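Local coordinates for hypothetical protein (Haemophilus influenzae, PDB 2HJ1) that is of unknown function but belongs to the RnfH family of ubiquitin-like proteins and forms a domain-swapped dimer in the crystal, at residues R24-S29 / S45-Q50; F64-K69 / E81-L86. All blocks are in the same frame, centred on the assembly; numbering follows the deposited sequence.

Interaction 1. Residues R24-S29 / S45-Q50. With SO4 (sulfate ion), chain F.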
ATOM      1  N   ARG B  24     -11.285  -1.437  18.457  0.50 52.05           N
ATOM      2  CA  ARG B  24     -10.406  -0.246  18.677  0.50 50.13           C
ATOM      3  C   ARG B  24      -9.073  -0.345  17.936  0.50 48.33           C
ATOM      4  O   ARG B  24      -8.064  -0.843  18.451  0.50 48.85           O
ATOM      5  CB  ARG B  24     -10.228   0.166  20.152  0.50 50.30           C
ATOM      6  CG  ARG B  24      -9.495   1.509  20.351  0.50 51.06           C
ATOM      7  CD  ARG B  24     -10.047   2.630  19.483  0.50 48.63           C
ATOM      8  NE  ARG B  24      -9.219   2.908  18.299  0.50 47.73           N
ATOM      9  CZ  ARG B  24      -8.389   3.943  18.168  0.50 44.24           C
ATOM     10  NH1 ARG B  24      -7.689   4.071  17.060  0.50 45.35           N
ATOM     11  NH2 ARG B  24      -8.226   4.829  19.140  0.50 44.62           N
ATOM     12  N   TYR B  25      -9.118   0.166  16.717  1.00 46.01           N
ATOM     13  CA  TYR B  25      -8.056   0.086  15.735  1.00 41.55           C
ATOM     14  C   TYR B  25      -6.726   0.695  16.276  1.00 38.79           C
ATOM     15  O   TYR B  25      -6.723   1.712  16.958  1.00 38.08           O
ATOM     16  CB  TYR B  25      -8.521   0.912  14.542  1.00 38.02           C
ATOM     17  CG  TYR B  25      -9.795   0.424  13.856  1.00 37.36           C
ATOM     18  CD1 TYR B  25     -10.199  -0.935  13.940  1.00 36.48           C
ATOM     19  CD2 TYR B  25     -10.546   1.288  13.036  1.00 35.39           C
ATOM     20  CE1 TYR B  25     -11.353  -1.392  13.266  1.00 33.96           C
ATOM     21  CE2 TYR B  25     -11.700   0.836  12.353  1.00 35.68           C
ATOM     22  CZ  TYR B  25     -12.096  -0.498  12.487  1.00 36.81           C
ATOM     23  OH  TYR B  25     -13.210  -0.956  11.804  1.00 37.68           O
ATOM     24  N   TYR B  26      -5.618   0.115  15.876  1.00 37.27           N
ATOM     25  CA  TYR B  26      -4.302   0.727  16.044  1.00 35.99           C
ATOM     26  C   TYR B  26      -3.871   1.322  14.736  1.00 36.13           C
ATOM     27  O   TYR B  26      -3.740   0.594  13.752  1.00 34.57           O
ATOM     28  CB  TYR B  26      -3.306  -0.363  16.459  1.00 34.21           C
ATOM     29  CG  TYR B  26      -1.880   0.117  16.685  1.00 33.80           C
ATOM     30  CD1 TYR B  26      -1.389   0.307  17.984  1.00 31.31           C
ATOM     31  CD2 TYR B  26      -1.022   0.350  15.597  1.00 32.80           C
ATOM     32  CE1 TYR B  26      -0.039   0.686  18.202  1.00 31.34           C
ATOM     33  CE2 TYR B  26       0.293   0.781  15.799  1.00 32.26           C
ATOM     34  CZ  TYR B  26       0.765   0.950  17.093  1.00 32.51           C
ATOM     35  OH  TYR B  26       2.070   1.309  17.270  1.00 32.13           O
ATOM     36  N   LEU B  27      -3.614   2.633  14.730  1.00 35.76           N
ATOM     37  CA  LEU B  27      -3.196   3.362  13.555  1.00 37.50           C
ATOM     38  C   LEU B  27      -2.265   4.489  14.007  1.00 36.80           C
ATOM     39  O   LEU B  27      -2.727   5.488  14.518  1.00 37.86           O
ATOM     40  CB  LEU B  27      -4.441   3.938  12.859  1.00 37.32           C
ATOM     41  CG  LEU B  27      -5.534   3.178  12.047  1.00 42.10           C
ATOM     42  CD1 LEU B  27      -5.276   1.759  11.617  1.00 42.15           C
ATOM     43  CD2 LEU B  27      -7.005   3.300  12.528  1.00 41.83           C
ATOM     44  N   LYS B  28      -0.969   4.345  13.797  1.00 36.15           N
ATOM     45  CA  LYS B  28       0.019   5.309  14.315  1.00 36.81           C
ATOM     46  C   LYS B  28       1.069   5.627  13.287  1.00 36.08           C
ATOM     47  O   LYS B  28       1.510   4.753  12.568  1.00 36.33           O
ATOM     48  CB  LYS B  28       0.713   4.791  15.596  1.00 35.99           C
ATOM     49  CG  LYS B  28      -0.273   4.622  16.728  1.00 37.58           C
ATOM     50  CD  LYS B  28       0.280   4.970  18.045  1.00 39.66           C
ATOM     51  CE  LYS B  28      -0.778   4.837  19.104  1.00 40.32           C
ATOM     52  NZ  LYS B  28      -0.206   4.505  20.488  1.00 37.98           N
ATOM     53  N   SER B  29       1.463   6.893  13.249  1.00 34.95           N
ATOM     54  CA  SER B  29       2.500   7.376  12.399  1.00 35.52           C
ATOM     55  C   SER B  29       3.723   7.669  13.285  1.00 35.77           C
ATOM     56  O   SER B  29       3.565   8.139  14.422  1.00 35.15           O
ATOM     57  CB  SER B  29       1.985   8.647  11.644  1.00 36.64           C
ATOM     58  OG  SER B  29       3.043   9.215  10.910  1.00 41.54           O
ATOM     59  N   SER B  45       8.061  -0.078  17.896  1.00 37.42           N
ATOM     60  CA  SER B  45       6.827   0.726  18.134  1.00 35.74           C
ATOM     61  C   SER B  45       6.134   0.478  19.464  1.00 35.51           C
ATOM     62  O   SER B  45       5.486   1.371  20.027  1.00 35.90           O
ATOM     63  CB  SER B  45       5.831   0.520  16.951  1.00 34.28           C
ATOM     64  OG  SER B  45       5.290  -0.788  16.986  1.00 32.35           O
ATOM     65  N   GLY B  46       6.211  -0.753  19.956  1.00 35.41           N
ATOM     66  CA  GLY B  46       5.455  -1.137  21.152  1.00 34.85           C
ATOM     67  C   GLY B  46       4.178  -1.891  20.827  1.00 34.16           C
ATOM     68  O   GLY B  46       3.483  -2.410  21.720  1.00 34.66           O
ATOM     69  N   ILE B  47       3.848  -1.973  19.549  1.00 34.51           N
ATOM     70  CA  ILE B  47       2.595  -2.653  19.147  1.00 34.08           C
ATOM     71  C   ILE B  47       2.583  -4.119  19.643  1.00 35.63           C
ATOM     72  O   ILE B  47       1.529  -4.645  20.016  1.00 36.16           O
ATOM     73  CB  ILE B  47       2.328  -2.572  17.620  1.00 32.80           C
ATOM     74  CG1 ILE B  47       0.889  -3.002  17.292  1.00 32.98           C
ATOM     75  CG2 ILE B  47       3.307  -3.449  16.776  1.00 31.46           C
ATOM     76  CD1 ILE B  47       0.601  -3.036  15.846  1.00 31.11           C
ATOM     77  N   LEU B  48       3.758  -4.760  19.681  1.00 35.19           N
ATOM     78  CA  LEU B  48       3.804  -6.159  20.105  1.00 37.18           C
ATOM     79  C   LEU B  48       3.546  -6.310  21.591  1.00 37.30           C
ATOM     80  O   LEU B  48       3.048  -7.333  21.989  1.00 37.85           O
ATOM     81  CB  LEU B  48       5.108  -6.856  19.712  1.00 36.21           C
ATOM     82  CG  LEU B  48       5.482  -6.757  18.249  1.00 36.95           C
ATOM     83  CD1 LEU B  48       6.888  -7.347  18.060  1.00 40.50           C
ATOM     84  CD2 LEU B  48       4.459  -7.408  17.342  1.00 34.57           C
ATOM     85  N   SER B  49       3.860  -5.292  22.396  1.00 38.40           N
ATOM     86  CA  SER B  49       3.450  -5.288  23.828  1.00 39.94           C
ATOM     87  C   SER B  49       1.948  -5.060  24.030  1.00 39.95           C
ATOM     88  O   SER B  49       1.321  -5.701  24.883  1.00 40.51           O
ATOM     89  CB  SER B  49       4.257  -4.256  24.626  1.00 40.81           C
ATOM     90  OG  SER B  49       5.649  -4.497  24.403  1.00 45.91           O
ATOM     91  N   GLN B  50       1.359  -4.163  23.239  1.00 38.98           N
ATOM     92  CA  GLN B  50      -0.058  -3.900  23.341  1.00 38.61           C
ATOM     93  C   GLN B  50      -0.872  -5.101  22.831  1.00 39.32           C
ATOM     94  O   GLN B  50      -1.933  -5.406  23.367  1.00 40.44           O
ATOM     95  CB  GLN B  50      -0.410  -2.632  22.551  1.00 38.05           C
ATOM     96  CG  GLN B  50      -1.885  -2.211  22.695  1.00 37.18           C
ATOM     97  CD  GLN B  50      -2.175  -0.904  22.005  1.00 37.22           C
ATOM     98  OE1 GLN B  50      -1.266  -0.256  21.468  1.00 36.65           O
ATOM     99  NE2 GLN B  50      -3.442  -0.510  21.990  1.00 32.93           N
TER
HETATM  100  S   SO4 F 204      -6.640  -1.686  23.756  0.70 68.12           S
HETATM  101  O1  SO4 F 204      -6.491  -0.252  23.560  0.70 67.83           O
HETATM  102  O2  SO4 F 204      -5.374  -2.346  23.423  0.70 62.61           O
HETATM  103  O3  SO4 F 204      -6.972  -1.974  25.160  0.70 67.18           O
HETATM  104  O4  SO4 F 204      -7.778  -2.090  22.936  0.70 66.78           O
HETATM  105  O   HOH W   1       2.785   1.664  19.771  1.00 40.42           O
HETATM  106  O   HOH W   2      -1.890   2.390  20.990  1.00 39.32           O

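Interaction 2. Residues F64-K69 / E81-L86. With SO4 (sulfate ion), chain D; SO4 (sulfate ion), chain E.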
ATOM      1  N   PHE B  64       1.091  -0.418   2.241  1.00 37.30           N
ATOM      2  CA  PHE B  64       0.546   0.584   1.340  1.00 36.87           C
ATOM      3  C   PHE B  64       1.541   1.712   1.174  1.00 37.17           C
ATOM      4  O   PHE B  64       1.918   2.383   2.161  1.00 37.37           O
ATOM      5  CB  PHE B  64      -0.793   1.143   1.813  1.00 34.65           C
ATOM      6  CG  PHE B  64      -1.458   2.041   0.788  1.00 36.89           C
ATOM      7  CD1 PHE B  64      -1.956   1.514  -0.392  1.00 35.01           C
ATOM      8  CD2 PHE B  64      -1.545   3.400   0.977  1.00 39.07           C
ATOM      9  CE1 PHE B  64      -2.549   2.321  -1.341  1.00 39.94           C
ATOM     10  CE2 PHE B  64      -2.162   4.249  -0.008  1.00 38.54           C
ATOM     11  CZ  PHE B  64      -2.659   3.688  -1.151  1.00 35.05           C
ATOM     12  N   SER B  65       1.964   1.922  -0.077  1.00 37.79           N
ATOM     13  CA  SER B  65       2.994   2.913  -0.411  1.00 37.66           C
ATOM     14  C   SER B  65       2.350   4.095  -1.155  1.00 37.69           C
ATOM     15  O   SER B  65       1.587   3.892  -2.105  1.00 35.42           O
ATOM     16  CB  SER B  65       4.028   2.300  -1.347  1.00 39.22           C
ATOM     17  OG  SER B  65       4.829   1.322  -0.698  1.00 41.52           O
ATOM     18  N   ARG B  66       2.656   5.309  -0.708  1.00 37.67           N
ATOM     19  CA  ARG B  66       2.117   6.558  -1.304  1.00 40.73           C
ATOM     20  C   ARG B  66       2.839   7.726  -0.694  1.00 41.79           C
ATOM     21  O   ARG B  66       3.039   7.757   0.528  1.00 42.36           O
ATOM     22  CB  ARG B  66       0.615   6.757  -1.045  1.00 40.15           C
ATOM     23  CG  ARG B  66      -0.059   7.750  -2.021  1.00 44.81           C
ATOM     24  CD  ARG B  66      -1.449   8.229  -1.560  1.00 44.11           C
ATOM     25  NE  ARG B  66      -1.402   9.055  -0.348  1.00 50.94           N
ATOM     26  CZ  ARG B  66      -0.925  10.307  -0.302  1.00 51.01           C
ATOM     27  NH1 ARG B  66      -0.948  10.960   0.851  1.00 49.08           N
ATOM     28  NH2 ARG B  66      -0.427  10.901  -1.403  1.00 51.01           N
ATOM     29  N   PRO B  67       3.251   8.707  -1.523  1.00 43.82           N
ATOM     30  CA  PRO B  67       3.169   8.704  -2.993  1.00 44.41           C
ATOM     31  C   PRO B  67       4.252   7.793  -3.582  1.00 45.42           C
ATOM     32  O   PRO B  67       5.213   7.362  -2.895  1.00 46.16           O
ATOM     33  CB  PRO B  67       3.431  10.180  -3.376  1.00 44.81           C
ATOM     34  CG  PRO B  67       4.276  10.732  -2.249  1.00 45.96           C
ATOM     35  CD  PRO B  67       3.886   9.939  -0.987  1.00 44.14           C
ATOM     36  N   ILE B  68       4.088   7.480  -4.847  1.00 45.28           N
ATOM     37  CA  ILE B  68       5.041   6.637  -5.549  1.00 45.03           C
ATOM     38  C   ILE B  68       5.397   7.380  -6.853  1.00 45.52           C
ATOM     39  O   ILE B  68       4.708   8.324  -7.253  1.00 45.79           O
ATOM     40  CB  ILE B  68       4.367   5.294  -5.896  1.00 44.99           C
ATOM     41  CG1 ILE B  68       3.004   5.576  -6.557  1.00 44.06           C
ATOM     42  CG2 ILE B  68       4.188   4.458  -4.603  1.00 43.95           C
ATOM     43  CD1 ILE B  68       2.675   4.777  -7.692  1.00 45.87           C
ATOM     44  N   LYS B  69       6.429   6.926  -7.536  1.00 45.54           N
ATOM     45  CA  LYS B  69       6.741   7.421  -8.866  1.00 45.23           C
ATOM     46  C   LYS B  69       6.004   6.472  -9.775  1.00 44.51           C
ATOM     47  O   LYS B  69       5.957   5.255  -9.512  1.00 45.18           O
ATOM     48  CB  LYS B  69       8.241   7.358  -9.081  1.00 44.86           C
ATOM     49  CG  LYS B  69       9.001   8.041  -7.921  1.00 47.58           C
ATOM     50  CD  LYS B  69      10.405   8.427  -8.303  1.00 54.85           C
ATOM     51  CE  LYS B  69      11.336   7.231  -8.284  1.00 60.14           C
ATOM     52  NZ  LYS B  69      12.149   7.229  -7.020  1.00 65.76           N
ATOM     53  N   GLU B  81      -4.033   1.815  -6.318  1.00 36.87           N
ATOM     54  CA  GLU B  81      -5.258   2.437  -5.859  1.00 37.88           C
ATOM     55  C   GLU B  81      -5.246   3.879  -6.324  1.00 36.82           C
ATOM     56  O   GLU B  81      -4.319   4.602  -6.011  1.00 35.29           O
ATOM     57  CB  GLU B  81      -5.346   2.438  -4.327  1.00 38.53           C
ATOM     58  CG  GLU B  81      -5.423   1.063  -3.667  1.00 46.64           C
ATOM     59  CD  GLU B  81      -6.871   0.607  -3.368  1.00 55.11           C
ATOM     60  OE1 GLU B  81      -7.855   1.342  -3.669  1.00 59.36           O
ATOM     61  OE2 GLU B  81      -7.028  -0.518  -2.835  1.00 60.30           O
ATOM     62  N   ILE B  82      -6.297   4.289  -7.018  1.00 36.81           N
ATOM     63  CA  ILE B  82      -6.409   5.653  -7.449  1.00 37.15           C
ATOM     64  C   ILE B  82      -7.610   6.240  -6.716  1.00 37.60           C
ATOM     65  O   ILE B  82      -8.644   5.603  -6.629  1.00 37.45           O
ATOM     66  CB  ILE B  82      -6.608   5.762  -9.004  1.00 37.87           C
ATOM     67  CG1 ILE B  82      -5.420   5.139  -9.778  1.00 37.33           C
ATOM     68  CG2 ILE B  82      -6.916   7.258  -9.427  1.00 34.63           C
ATOM     69  CD1 ILE B  82      -5.784   4.840 -11.270  1.00 38.54           C
ATOM     70  N   TYR B  83      -7.450   7.425  -6.135  1.00 36.66           N
ATOM     71  CA  TYR B  83      -8.552   8.009  -5.399  1.00 38.46           C
ATOM     72  C   TYR B  83      -8.428   9.521  -5.387  1.00 38.48           C
ATOM     73  O   TYR B  83      -7.485  10.076  -5.944  1.00 35.86           O
ATOM     74  CB  TYR B  83      -8.698   7.373  -3.973  1.00 38.77           C
ATOM     75  CG  TYR B  83      -7.470   7.339  -3.135  1.00 38.59           C
ATOM     76  CD1 TYR B  83      -6.417   6.476  -3.440  1.00 39.83           C
ATOM     77  CD2 TYR B  83      -7.365   8.145  -2.008  1.00 38.58           C
ATOM     78  CE1 TYR B  83      -5.291   6.439  -2.690  1.00 42.50           C
ATOM     79  CE2 TYR B  83      -6.252   8.086  -1.197  1.00 39.15           C
ATOM     80  CZ  TYR B  83      -5.223   7.244  -1.539  1.00 42.43           C
ATOM     81  OH  TYR B  83      -4.098   7.190  -0.752  1.00 43.49           O
ATOM     82  N   ARG B  84      -9.392  10.175  -4.772  1.00 39.69           N
ATOM     83  CA  ARG B  84      -9.483  11.642  -4.810  1.00 41.51           C
ATOM     84  C   ARG B  84      -8.995  12.256  -3.517  1.00 41.05           C
ATOM     85  O   ARG B  84      -9.333  11.774  -2.442  1.00 40.83           O
ATOM     86  CB  ARG B  84     -10.926  12.076  -5.086  1.00 42.83           C
ATOM     87  CG  ARG B  84     -11.670  11.134  -6.038  1.00 46.94           C
ATOM     88  CD  ARG B  84     -12.255  11.860  -7.214  1.00 54.79           C
ATOM     89  NE  ARG B  84     -13.552  12.492  -6.979  1.00 59.11           N
ATOM     90  CZ  ARG B  84     -14.640  12.307  -7.742  1.00 60.67           C
ATOM     91  NH1 ARG B  84     -14.624  11.494  -8.792  1.00 60.12           N
ATOM     92  NH2 ARG B  84     -15.764  12.947  -7.451  1.00 62.91           N
ATOM     93  N   PRO B  85      -8.166  13.310  -3.607  1.00 40.96           N
ATOM     94  CA  PRO B  85      -7.650  13.991  -2.415  1.00 41.19           C
ATOM     95  C   PRO B  85      -8.713  14.776  -1.603  1.00 42.64           C
ATOM     96  O   PRO B  85      -8.498  15.017  -0.412  1.00 41.77           O
ATOM     97  CB  PRO B  85      -6.606  14.975  -3.000  1.00 41.46           C
ATOM     98  CG  PRO B  85      -7.136  15.288  -4.410  1.00 41.14           C
ATOM     99  CD  PRO B  85      -7.677  13.925  -4.861  1.00 41.08           C
ATOM    100  N   LEU B  86      -9.822  15.173  -2.237  1.00 43.95           N
ATOM    101  CA  LEU B  86     -10.818  16.089  -1.643  1.00 46.64           C
ATOM    102  C   LEU B  86     -12.219  15.460  -1.597  1.00 47.60           C
ATOM    103  O   LEU B  86     -12.542  14.639  -2.448  1.00 48.23           O
ATOM    104  CB  LEU B  86     -10.921  17.345  -2.506  1.00 47.29           C
ATOM    105  CG  LEU B  86     -10.062  18.607  -2.372  1.00 48.00           C
ATOM    106  CD1 LEU B  86      -8.567  18.352  -2.441  1.00 48.16           C
ATOM    107  CD2 LEU B  86     -10.504  19.504  -3.516  1.00 49.22           C
TER
HETATM  108  S   SO4 D 201      -3.920   9.016   2.268  0.80 39.73           S
HETATM  109  O1  SO4 D 201      -3.295   7.925   1.546  0.80 44.73           O
HETATM  110  O2  SO4 D 201      -3.621   8.838   3.683  0.80 44.28           O
HETATM  111  O3  SO4 D 201      -3.497  10.335   1.816  0.80 45.03           O
HETATM  112  O4  SO4 D 201      -5.296   8.888   1.944  0.80 35.93           O
HETATM  113  S   SO4 E 203      -0.104   6.761   2.859  0.50 62.49           S
HETATM  114  O1  SO4 E 203       0.614   5.480   2.955  0.50 60.83           O
HETATM  115  O2  SO4 E 203      -0.875   6.989   4.098  0.50 58.02           O
HETATM  116  O3  SO4 E 203       0.875   7.820   2.617  0.50 62.17           O
HETATM  117  O4  SO4 E 203      -1.026   6.752   1.737  0.50 58.30           O

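Interaction 1. Residues R24-S29 / S45-Q50
Strand against helix, as in the ubiquitin-like fold to which the RnfH family belongs: here Y26, on strand 26-33 of the N-terminal hairpin, meets I47 at the start of the short helix 47-50. The I47 side chain lies across one face of the Y26 ring. Its CG1 sits 3.8 Å from the ring centroid and only 7° off the normal, a CH-pi contact, while I47 CD1 lies 3.8 Å from Y26 CD2. With CG anti to the backbone N (chi1 -180°), the Y26 ring is carried away from its strand and toward the helix. K28 CG covers the opposite face, offset toward the rim, so the ring is sandwiched between two aliphatic chains. F51 and I17 of the same chain also pack on Y26, and I47 reaches I82 of the second subunit, which ties this contact to the dimer interface.

Polar groups gather at the ring's edge. Water 1 lies in the ring plane, 2.6 Å from Y26 OH, and donates to S45 O, bridging Y26 to the backbone carbonyl of S45. S45 OG accepts from I47 N in an ST turn and is also hydrogen-bonded to I42 O; G46, with positive phi, stands between the two helical pieces. Q50 OE1 lies in the ring plane beside the CD1-CE1 edge of Y26, 3.5 Å from Y26 CD1, with its amide turned 66° from the ring. Water 2 donates to that oxygen and accepts from K28 NZ. On the far side of the same amide, Q50 NE2 donates almost straight to sulfate O2 at 3.0 Å.

Interaction 2. Residues F64-K69 / E81-L86
The rings of F64 and Y83 are met at their edges by sulfate oxygens: O4 of the chain E ion lies in the F64 plane, 3.3 Å from F64 CE2, and O1 of the chain D ion lies in the Y83 plane. The two side chains arrive from opposite directions: Y83 OH meets the F64 edge, 3.6 Å from F64 CE2, and Y83 CE1 comes within 4.1 Å of F64 CZ. E81 CG reaches F64 CE1 obliquely at 3.9 Å. Its carboxylate is turned 72° from the ring and has its salt bridge with R79.

R66 runs past the Y83 hydroxyl in a tight approach, R66 CD lying 3.0 Å from Y83 OH, with the guanidinium at 90° to the tyrosine ring. The bend at chi3 (67°) turns the head of the arginine to the sulfates. R66 NE donates to O1 of the chain D ion at 2.9 Å and, weakly, to O4 of the chain E ion; NH1 adds a weak bond to O3 of the chain D ion. Y83 OH donates to that ion's O1 at 2.5 Å, a very short bond whose length needs caution, so one sulfate oxygen is shared by arginine and tyrosine.

F64 and Y83 lie on strands 61-65 and 79-83, and both pair antiparallel with a strand of the second subunit, extending the sheet across the swapped dimer. K60 of that subunit also binds sulfate. Arginine, tyrosine hydroxyl and this lysine together make a small anion-binding patch at the interface; the ions probably come from the crystallisation liquor, so a natural anionic ligand is only a possibility.

How the interactions relate
Interaction 1 and interaction 2 follow one another along the chain and lie on opposite sides of its centre, about 23 Å apart between centres and about 10 Å between nearest atoms. Both are partly buried, with Y26 and I47 buried in the first and F64 the one buried touching residue of the second; neither has a direct hydrogen bond between its segments. In interaction 1 the link is aliphatic-on-aromatic packing within one subunit, supplemented by waters, and its sulfate is bound by the exposed Q50. In interaction 2 the sulfates sit beside R66, just past strand 61-65, and one of the two is held jointly with Y83 on strand 79-83. Both contacts border the dimer interface.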